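PDB 6N2C: tapirin, which probably binds cellulose through its beta-helical C-terminal domain, which carries a zinc ion, and so is likely to help cells adhere to plant biomass. Local coordinates for residues I369-T374 against L389-I394; T353-N358 against T374-N379. All coordinates share one frame; numbering follows the deposited sequence. Where two conformers were deposited one is given.

Contact 1 (I369-T374 against L389-I394); sequences IDAPDT and LNVKKI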
# COMPACT_ATOMS: atom_id res chain seq x y z
N ILE A 369 -17.07 -18.22 4.62
CA ILE A 369 -17.02 -17.75 3.25
C ILE A 369 -18.45 -17.57 2.77
O ILE A 369 -19.19 -18.53 2.61
CB ILE A 369 -16.21 -18.71 2.36
CG1 ILE A 369 -14.77 -18.93 2.90
CG2 ILE A 369 -16.18 -18.23 0.94
CD1 ILE A 369 -13.90 -19.94 2.11
N ASP A 370 -18.80 -16.35 2.45
CA ASP A 370 -20.12 -16.02 1.93
C ASP A 370 -19.98 -15.52 0.53
O ASP A 370 -19.75 -14.31 0.29
CB ASP A 370 -20.72 -14.94 2.80
CG ASP A 370 -22.12 -14.51 2.33
OD1 ASP A 370 -22.73 -15.09 1.43
OD2 ASP A 370 -22.59 -13.57 2.91
N ALA A 371 -20.07 -16.46 -0.39
CA ALA A 371 -19.65 -16.24 -1.80
C ALA A 371 -20.42 -17.13 -2.73
O ALA A 371 -19.84 -17.95 -3.42
CB ALA A 371 -18.14 -16.49 -1.93
N PRO A 372 -21.76 -16.95 -2.76
CA PRO A 372 -22.60 -18.00 -3.37
C PRO A 372 -22.37 -18.21 -4.85
O PRO A 372 -22.70 -19.26 -5.35
CB PRO A 372 -24.03 -17.50 -3.07
CG PRO A 372 -23.85 -16.00 -3.07
CD PRO A 372 -22.59 -15.84 -2.26
N ASP A 373 -21.82 -17.21 -5.59
CA ASP A 373 -21.47 -17.37 -6.99
C ASP A 373 -20.01 -17.71 -7.28
O ASP A 373 -19.57 -17.80 -8.46
CB ASP A 373 -21.84 -16.10 -7.84
CG ASP A 373 -21.80 -16.36 -9.32
OD1 ASP A 373 -22.30 -17.46 -9.75
OD2 ASP A 373 -21.22 -15.57 -10.12
N THR A 374 -19.24 -17.98 -6.23
CA THR A 374 -17.79 -18.04 -6.42
C THR A 374 -17.34 -19.45 -6.63
O THR A 374 -17.83 -20.38 -5.92
CB THR A 374 -17.08 -17.43 -5.19
OG1 THR A 374 -17.51 -16.10 -5.00
CG2 THR A 374 -15.51 -17.47 -5.24
N LEU A 389 -19.81 -22.17 4.94
CA LEU A 389 -19.37 -22.04 3.54
C LEU A 389 -20.59 -21.96 2.68
O LEU A 389 -21.50 -22.79 2.82
CB LEU A 389 -18.61 -23.25 3.07
CG LEU A 389 -17.33 -23.70 3.71
CD1 LEU A 389 -16.79 -24.86 2.88
CD2 LEU A 389 -16.39 -22.50 3.70
N ASN A 390 -20.67 -20.94 1.86
CA ASN A 390 -21.75 -20.75 0.92
C ASN A 390 -21.13 -20.34 -0.44
O ASN A 390 -20.86 -19.12 -0.66
CB ASN A 390 -22.70 -19.70 1.48
CG ASN A 390 -23.86 -19.43 0.55
OD1 ASN A 390 -24.24 -20.28 -0.27
ND2 ASN A 390 -24.38 -18.23 0.63
N VAL A 391 -20.90 -21.31 -1.32
CA VAL A 391 -20.20 -21.08 -2.55
C VAL A 391 -20.82 -21.82 -3.68
O VAL A 391 -21.75 -22.63 -3.48
CB VAL A 391 -18.72 -21.47 -2.44
CG1 VAL A 391 -18.11 -20.79 -1.24
CG2 VAL A 391 -18.54 -22.97 -2.22
N LYS A 392 -20.33 -21.55 -4.89
CA LYS A 392 -20.87 -22.27 -6.06
C LYS A 392 -20.12 -23.57 -6.32
O LYS A 392 -20.75 -24.61 -6.54
CB LYS A 392 -20.85 -21.36 -7.25
CG LYS A 392 -21.42 -21.97 -8.53
CD LYS A 392 -21.76 -20.91 -9.57
CE LYS A 392 -20.56 -20.53 -10.41
NZ LYS A 392 -20.87 -19.38 -11.31
N LYS A 393 -18.81 -23.53 -6.41
CA LYS A 393 -18.02 -24.73 -6.70
C LYS A 393 -16.68 -24.69 -6.02
O LYS A 393 -16.07 -23.63 -5.89
CB LYS A 393 -17.80 -24.90 -8.23
CG LYS A 393 -17.03 -26.13 -8.69
CD LYS A 393 -16.86 -26.18 -10.21
CE LYS A 393 -16.38 -27.53 -10.67
NZ LYS A 393 -16.13 -27.52 -12.16
N ILE A 394 -16.22 -25.85 -5.56
CA ILE A 394 -14.85 -25.99 -5.07
C ILE A 394 -14.20 -27.07 -5.92
O ILE A 394 -14.76 -28.15 -6.14
CB ILE A 394 -14.80 -26.34 -3.59
CG1 ILE A 394 -15.54 -25.30 -2.75
CG2 ILE A 394 -13.40 -26.64 -3.09
CD1 ILE A 394 -15.69 -25.64 -1.27
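Lys-392 and Asp-373 meet where two successive turns of the beta-helix each round a corner, and their salt bridge is the charged part of the contact. The lysine leaves with CG anti to its backbone N (chi1 -178°), and its chain, bent at chi3, runs beside the aspartate until NZ stands 2.9 Å from Asp-373 OD1, above the carboxylate plane. Asp-373 OD2 is held separately by the backbone N of Gly-352, so the carboxylate has a partner for each oxygen. A methionine in place of Lys-392 would probably leave Asp-373 OD1 without its charged mate.

The backbone bonds are parallel-strand pairing: Asn-390 N gives to Ile-369 O at 2.9 Å, and Ala-371 N to Asn-390 O at 2.8 Å. Past the type I turn from Ala-371 to Thr-374, Lys-392 N reaches Thr-374 O at 2.9 Å, and Lys-393 N adds a weak bond to the same oxygen.

Apolar packing joins the face carrying Ile-369, Ala-371, Leu-389 and Val-391. Ile-369 CD1 lies 3.9 Å from Leu-389 CD2, the two side chains pointing the same way, while Ile-369 CG2 meets Val-391 CG1. On the other face Asp-370 and Asn-390 lie side by side, and the Asn-390 amide also meets Pro-372 CB at the corner.

Strand 346-349 flanks Ile-369 to Ala-371, strand 411-413 flanks Leu-389 to Val-391, and Ile-362 of strand 359-363 packs against Ile-369 and Leu-389.

Contact 2 (T353-N358 against T374-N379); sequences TVVYAN and TVLYCN
Both tyrosines of this pair, Tyr-356 and Tyr-377, carry CG anti to the carbonyl carbon (chi1 -58° and -62°). Paired in register, they leave from the face that also carries Val-354 and Val-375, and the shared chi1 turns their CG atoms the same way, so that the side chains lie side by side. The ring planes are 15° apart but slid past each other; the centroids stand 5.1 Å apart and Tyr-356 CE1 comes 3.5 Å from Tyr-377 CD1. Val-354 CG1 meets the edge of the Tyr-377 ring at CE1, 3.7 Å away. Aligning like side chains on successive turns is a familiar feature of parallel beta-helices, though here the rings hardly overlap.

The opposite face is aliphatic: Leu-376 CD2 rests against Val-355 CB at 3.8 Å, with Thr-374 CG2 beside Val-355 CG2.

Between the faces runs regular parallel hydrogen bonding. Val-355 is gripped twice, its N giving to Val-375 O and its O receiving Tyr-377 N at 2.8 Å; Ala-357 N then bonds Tyr-377 O. Beyond the paired strands, Asn-379 N bonds Asn-358 O at 2.8 Å. The two asparagine amides lie side by side with their planes nearly parallel, and a weak bond of 3.5 Å runs from Asn-379 ND2 to Asn-358 OD1. At the other end Thr-353 OG1 and Thr-374 OG1 share a hydrogen bond of 2.6 Å, and Thr-353 OG1 also bonds the backbone O of Asp-350.

Strand 333-335 flanks 354-356 and strand 393-396 flanks 374-378, while Phe-442 meets the Tyr-377 ring and Ile-444 and Pro-445 touch Tyr-356.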
# COMPACT_ATOMS: atom_id res chain seq x y z
N THR A 353 -16.66 -13.76 -9.11
CA THR A 353 -15.42 -13.87 -8.43
C THR A 353 -14.85 -15.27 -8.46
O THR A 353 -15.60 -16.28 -8.53
CB THR A 353 -15.59 -13.37 -6.98
OG1 THR A 353 -16.69 -14.04 -6.32
CG2 THR A 353 -15.85 -11.89 -6.96
N VAL A 354 -13.53 -15.36 -8.42
CA VAL A 354 -12.83 -16.64 -8.39
C VAL A 354 -11.72 -16.52 -7.35
O VAL A 354 -11.07 -15.50 -7.30
CB VAL A 354 -12.21 -16.97 -9.81
CG1 VAL A 354 -11.49 -18.28 -9.80
CG2 VAL A 354 -13.31 -16.99 -10.85
N VAL A 355 -11.47 -17.60 -6.63
CA VAL A 355 -10.40 -17.68 -5.67
C VAL A 355 -9.49 -18.82 -6.04
O VAL A 355 -9.98 -19.95 -6.30
CB VAL A 355 -10.98 -17.92 -4.26
CG1 VAL A 355 -9.85 -18.30 -3.26
CG2 VAL A 355 -11.76 -16.73 -3.84
N TYR A 356 -8.19 -18.53 -6.23
CA TYR A 356 -7.15 -19.54 -6.39
C TYR A 356 -6.21 -19.62 -5.18
O TYR A 356 -5.76 -18.61 -4.67
CB TYR A 356 -6.28 -19.21 -7.60
CG TYR A 356 -7.03 -19.10 -8.92
CD1 TYR A 356 -7.28 -20.26 -9.72
CD2 TYR A 356 -7.44 -17.90 -9.40
CE1 TYR A 356 -7.97 -20.12 -10.93
CE2 TYR A 356 -8.06 -17.77 -10.62
CZ TYR A 356 -8.33 -18.88 -11.37
OH TYR A 356 -8.99 -18.75 -12.54
N ALA A 357 -5.94 -20.82 -4.75
CA ALA A 357 -5.07 -21.09 -3.65
C ALA A 357 -4.29 -22.36 -3.80
O ALA A 357 -4.57 -23.28 -4.60
CB ALA A 357 -5.89 -21.18 -2.35
N ASN A 358 -3.18 -22.38 -3.09
CA ASN A 358 -2.44 -23.61 -2.80
C ASN A 358 -3.19 -24.31 -1.63
O ASN A 358 -4.07 -25.12 -1.88
CB ASN A 358 -1.00 -23.27 -2.49
CG ASN A 358 -0.19 -24.49 -2.18
OD1 ASN A 358 -0.41 -25.53 -2.78
ND2 ASN A 358 0.74 -24.38 -1.26
N THR A 374 -19.24 -17.98 -6.23
CA THR A 374 -17.79 -18.04 -6.42
C THR A 374 -17.34 -19.45 -6.63
O THR A 374 -17.83 -20.38 -5.92
CB THR A 374 -17.08 -17.43 -5.19
OG1 THR A 374 -17.51 -16.10 -5.00
CG2 THR A 374 -15.51 -17.47 -5.24
N VAL A 375 -16.33 -19.59 -7.53
CA VAL A 375 -15.61 -20.79 -7.67
C VAL A 375 -14.28 -20.69 -6.92
O VAL A 375 -13.55 -19.71 -7.11
CB VAL A 375 -15.36 -21.10 -9.15
CG1 VAL A 375 -14.67 -22.42 -9.31
CG2 VAL A 375 -16.68 -21.07 -9.92
N LEU A 376 -13.95 -21.69 -6.12
CA LEU A 376 -12.70 -21.76 -5.39
C LEU A 376 -11.87 -22.95 -5.89
O LEU A 376 -12.38 -24.10 -5.97
CB LEU A 376 -12.94 -21.85 -3.89
CG LEU A 376 -13.73 -20.63 -3.39
CD1 LEU A 376 -15.20 -20.96 -3.29
CD2 LEU A 376 -13.23 -20.10 -2.08
N TYR A 377 -10.61 -22.69 -6.23
CA TYR A 377 -9.67 -23.69 -6.65
C TYR A 377 -8.56 -23.80 -5.58
O TYR A 377 -7.97 -22.78 -5.22
CB TYR A 377 -8.99 -23.30 -8.01
CG TYR A 377 -9.88 -23.15 -9.15
CD1 TYR A 377 -10.56 -22.00 -9.41
CD2 TYR A 377 -10.05 -24.23 -10.01
CE1 TYR A 377 -11.42 -21.87 -10.48
CE2 TYR A 377 -10.88 -24.12 -11.09
CZ TYR A 377 -11.55 -22.97 -11.35
OH TYR A 377 -12.40 -22.90 -12.42
N CYS A 378 -8.29 -25.00 -5.11
CA CYS A 378 -7.20 -25.27 -4.21
C CYS A 378 -6.47 -26.58 -4.47
O CYS A 378 -7.03 -27.54 -5.05
CB CYS A 378 -7.62 -25.12 -2.72
SG CYS A 378 -8.82 -26.39 -2.25
N ASN A 379 -5.23 -26.65 -3.98
CA ASN A 379 -4.52 -27.91 -3.94
C ASN A 379 -4.97 -28.74 -2.72
O ASN A 379 -5.46 -29.87 -2.86
CB ASN A 379 -3.02 -27.70 -3.96
CG ASN A 379 -2.26 -29.04 -3.68
OD1 ASN A 379 -2.69 -30.11 -4.12
ND2 ASN A 379 -1.11 -28.94 -3.02

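How the contacts relate
Followed from the N terminus, the chain passes through 353-358, then 369-374, 374-379 and 389-394, so the two contacts cross rather than nest. Contact 2 closes first, bringing 374-379 beside 353-358 after one turn of the beta-helix; contact 1 closes a turn of similar length when 389-394 returns to 369-374. Thr-374, just past the corner that separates strands 368-371 and 374-378, belongs to both, so the contacts tie two faces of the solenoid together. Lys-393 O probably accepts a hydrogen bond from Leu-376 N, continuing the pairing into strand 393-396, and Val-391 CG1 packs on Leu-376 CD1 where the two contacts touch.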